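Potential RNA-dependent RNA polymerase (Human picobirnavirus, PDB 5I62) copies RNA from an RNA template, joining ribonucleoside triphosphates with release of diphosphate, probably in both transcription and replication of the viral genome. Local coordinates at residues K393-Y398 against W402-Y407. Sequence-based numbering, arbitrary orientation.
Sequences KQDCTY and WHHTDY
C396 and H403 form the hydrogen-bonded pair of a tight antiparallel beta hairpin, the first two strands of a small three-stranded sheet in the polymerase; its topology, just after the strand 390-392 of the catalytic sheet, is consistent with motif E of viral RNA polymerases. Two backbone bonds join the pair: H403 N to C396 O at 2.9 Å, and C396 N to H403 O. T405 N adds a third, to Q394 O, just before the first strand begins and just after the second ends. On the face of C396 and H403, SG lies 4.0 Å from H403 CB, oblique to the imidazole, and the small thiol fits against V362. With CG beside the backbone N (chi1 -49°), the H403 ring reaches the C413 carbonyl, to which ND1 must donate, and water 1, in the ring plane 2.7 Å from NE2, which donates to Y398 O; the two partners restrain the ring's rotation. D395, T397, W402 and H404 occupy the other face. D395 CB packs 3.6 Å from H404 CD2, carboxylate and ring 57° apart; the aspartate accepts bonds from Y390 and T64. The W402 indole lies against L65, its NE1 donating to T64 OG1. Q394 O packs 3.5 Å above the centre of the H404 ring. In that ring's plane, D406 N donates to ND1 at 2.9 Å, as the chain enters a type I turn. Histidine suits this place because ND1 can accept that bond, which puts the proton of a neutral ring on NE2; the D395 carboxylate could at most weakly favour a charged imidazole.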
loop_
_atom_site.group_PDB
_atom_site.type_symbol
_atom_site.label_atom_id
_atom_site.label_comp_id
_atom_site.label_asym_id
_atom_site.label_seq_id
_atom_site.Cartn_x
_atom_site.Cartn_y
_atom_site.Cartn_z
ATOM N N LYS A 393 -6.847 -22.568 -12.577
ATOM C CA LYS A 393 -6.386 -23.727 -11.813
ATOM C C LYS A 393 -4.872 -23.826 -11.719
ATOM O O LYS A 393 -4.373 -24.529 -10.838
ATOM C CB LYS A 393 -6.914 -25.040 -12.409
ATOM C CG LYS A 393 -8.420 -25.173 -12.382
ATOM C CD LYS A 393 -8.873 -26.557 -12.822
ATOM C CE LYS A 393 -10.386 -26.566 -13.008
ATOM N NZ LYS A 393 -10.903 -27.905 -13.400
ATOM N N GLN A 394 -4.127 -23.157 -12.607
ATOM C CA GLN A 394 -2.678 -23.336 -12.681
ATOM C C GLN A 394 -1.862 -22.087 -12.387
ATOM O O GLN A 394 -0.645 -22.203 -12.199
ATOM C CB GLN A 394 -2.245 -23.853 -14.063
ATOM C CG GLN A 394 -2.991 -25.086 -14.594
ATOM C CD GLN A 394 -4.312 -24.724 -15.258
ATOM O OE1 GLN A 394 -4.619 -23.534 -15.483
ATOM N NE2 GLN A 394 -5.110 -25.750 -15.582
ATOM N N ASP A 395 -2.467 -20.904 -12.360
ATOM C CA ASP A 395 -1.670 -19.716 -12.085
ATOM C C ASP A 395 -2.495 -18.711 -11.291
ATOM O O ASP A 395 -3.691 -18.893 -11.070
ATOM C CB ASP A 395 -1.097 -19.137 -13.390
ATOM C CG ASP A 395 -2.170 -18.638 -14.351
ATOM O OD1 ASP A 395 -3.120 -17.949 -13.927
ATOM O OD2 ASP A 395 -2.056 -18.949 -15.556
ATOM N N CYS A 396 -1.831 -17.638 -10.859
ATOM C CA CYS A 396 -2.518 -16.596 -10.114
ATOM C C CYS A 396 -1.698 -15.318 -10.190
ATOM O O CYS A 396 -0.527 -15.330 -10.568
ATOM C CB CYS A 396 -2.755 -17.007 -8.650
ATOM S SG CYS A 396 -1.226 -17.279 -7.715
ATOM N N THR A 397 -2.341 -14.216 -9.849
ATOM C CA THR A 397 -1.648 -12.947 -9.692
ATOM C C THR A 397 -1.956 -12.435 -8.302
ATOM O O THR A 397 -3.096 -12.528 -7.843
ATOM C CB THR A 397 -2.068 -11.924 -10.757
ATOM O OG1 THR A 397 -3.489 -11.745 -10.693
ATOM C CG2 THR A 397 -1.699 -12.416 -12.150
ATOM N N TYR A 398 -0.935 -11.927 -7.628
ATOM C CA TYR A 398 -1.062 -11.445 -6.263
ATOM C C TYR A 398 0.026 -10.407 -6.075
ATOM O O TYR A 398 1.181 -10.680 -6.402
ATOM C CB TYR A 398 -0.910 -12.594 -5.251
ATOM C CG TYR A 398 -1.039 -12.192 -3.804
ATOM C CD1 TYR A 398 -2.147 -11.482 -3.352
ATOM C CD2 TYR A 398 -0.049 -12.518 -2.880
ATOM C CE1 TYR A 398 -2.267 -11.118 -2.021
ATOM C CE2 TYR A 398 -0.165 -12.157 -1.541
ATOM C CZ TYR A 398 -1.278 -11.452 -1.122
ATOM O OH TYR A 398 -1.406 -11.094 0.209
ATOM N N TRP A 402 3.000 -12.492 -10.993
ATOM C CA TRP A 402 2.432 -13.695 -11.591
ATOM C C TRP A 402 3.127 -14.918 -11.016
ATOM O O TRP A 402 4.343 -14.920 -10.823
ATOM C CB TRP A 402 2.615 -13.629 -13.102
ATOM C CG TRP A 402 2.290 -14.832 -13.929
ATOM C CD1 TRP A 402 1.116 -15.088 -14.562
ATOM C CD2 TRP A 402 3.187 -15.891 -14.301
ATOM N NE1 TRP A 402 1.212 -16.249 -15.286
ATOM C CE2 TRP A 402 2.472 -16.764 -15.138
ATOM C CE3 TRP A 402 4.520 -16.185 -13.994
ATOM C CZ2 TRP A 402 3.038 -17.919 -15.675
ATOM C CZ3 TRP A 402 5.084 -17.335 -14.523
ATOM C CH2 TRP A 402 4.342 -18.179 -15.368
ATOM N N HIS A 403 2.344 -15.942 -10.706
ATOM C CA HIS A 403 2.873 -17.223 -10.256
ATOM C C HIS A 403 2.209 -18.331 -11.060
ATOM O O HIS A 403 1.057 -18.211 -11.468
ATOM C CB HIS A 403 2.618 -17.481 -8.768
ATOM C CG HIS A 403 2.988 -16.353 -7.853
ATOM N ND1 HIS A 403 4.073 -16.415 -7.008
ATOM C CD2 HIS A 403 2.385 -15.169 -7.601
ATOM C CE1 HIS A 403 4.138 -15.309 -6.290
ATOM N NE2 HIS A 403 3.133 -14.528 -6.640
ATOM N N HIS A 404 2.939 -19.421 -11.260
ATOM C CA HIS A 404 2.420 -20.542 -12.017
ATOM C C HIS A 404 2.894 -21.836 -11.381
ATOM O O HIS A 404 4.067 -21.955 -11.011
ATOM C CB HIS A 404 2.871 -20.467 -13.476
ATOM C CG HIS A 404 2.111 -21.369 -14.389
ATOM N ND1 HIS A 404 2.232 -22.739 -14.342
ATOM C CD2 HIS A 404 1.229 -21.102 -15.381
ATOM C CE1 HIS A 404 1.450 -23.279 -15.259
ATOM N NE2 HIS A 404 0.832 -22.307 -15.904
ATOM N N THR A 405 1.980 -22.802 -11.261
ATOM C CA THR A 405 2.324 -24.047 -10.580
ATOM C C THR A 405 3.493 -24.761 -11.263
ATOM O O THR A 405 4.262 -25.467 -10.600
ATOM C CB THR A 405 1.092 -24.960 -10.472
ATOM O OG1 THR A 405 1.384 -26.042 -9.585
ATOM C CG2 THR A 405 0.655 -25.512 -11.849
ATOM N N ASP A 406 3.670 -24.561 -12.576
ATOM C CA ASP A 406 4.784 -25.159 -13.310
ATOM C C ASP A 406 6.033 -24.280 -13.355
ATOM O O ASP A 406 7.038 -24.691 -13.946
ATOM C CB ASP A 406 4.357 -25.502 -14.738
ATOM C CG ASP A 406 3.228 -26.514 -14.777
ATOM O OD1 ASP A 406 3.189 -27.382 -13.878
ATOM O OD2 ASP A 406 2.390 -26.453 -15.697
ATOM N N TYR A 407 6.000 -23.090 -12.763
ATOM C CA TYR A 407 7.130 -22.159 -12.797
ATOM C C TYR A 407 7.721 -22.094 -11.394
ATOM O O TYR A 407 7.352 -21.240 -10.587
ATOM C CB TYR A 407 6.702 -20.783 -13.278
ATOM C CG TYR A 407 7.875 -19.875 -13.588
ATOM C CD1 TYR A 407 8.468 -19.104 -12.596
ATOM C CD2 TYR A 407 8.393 -19.802 -14.874
ATOM C CE1 TYR A 407 9.558 -18.271 -12.880
ATOM C CE2 TYR A 407 9.472 -18.979 -15.172
ATOM C CZ TYR A 407 10.051 -18.221 -14.170
ATOM O OH TYR A 407 11.116 -17.408 -14.469
HETATM O O HOH W 1 2.828 -12.357 -5.101
#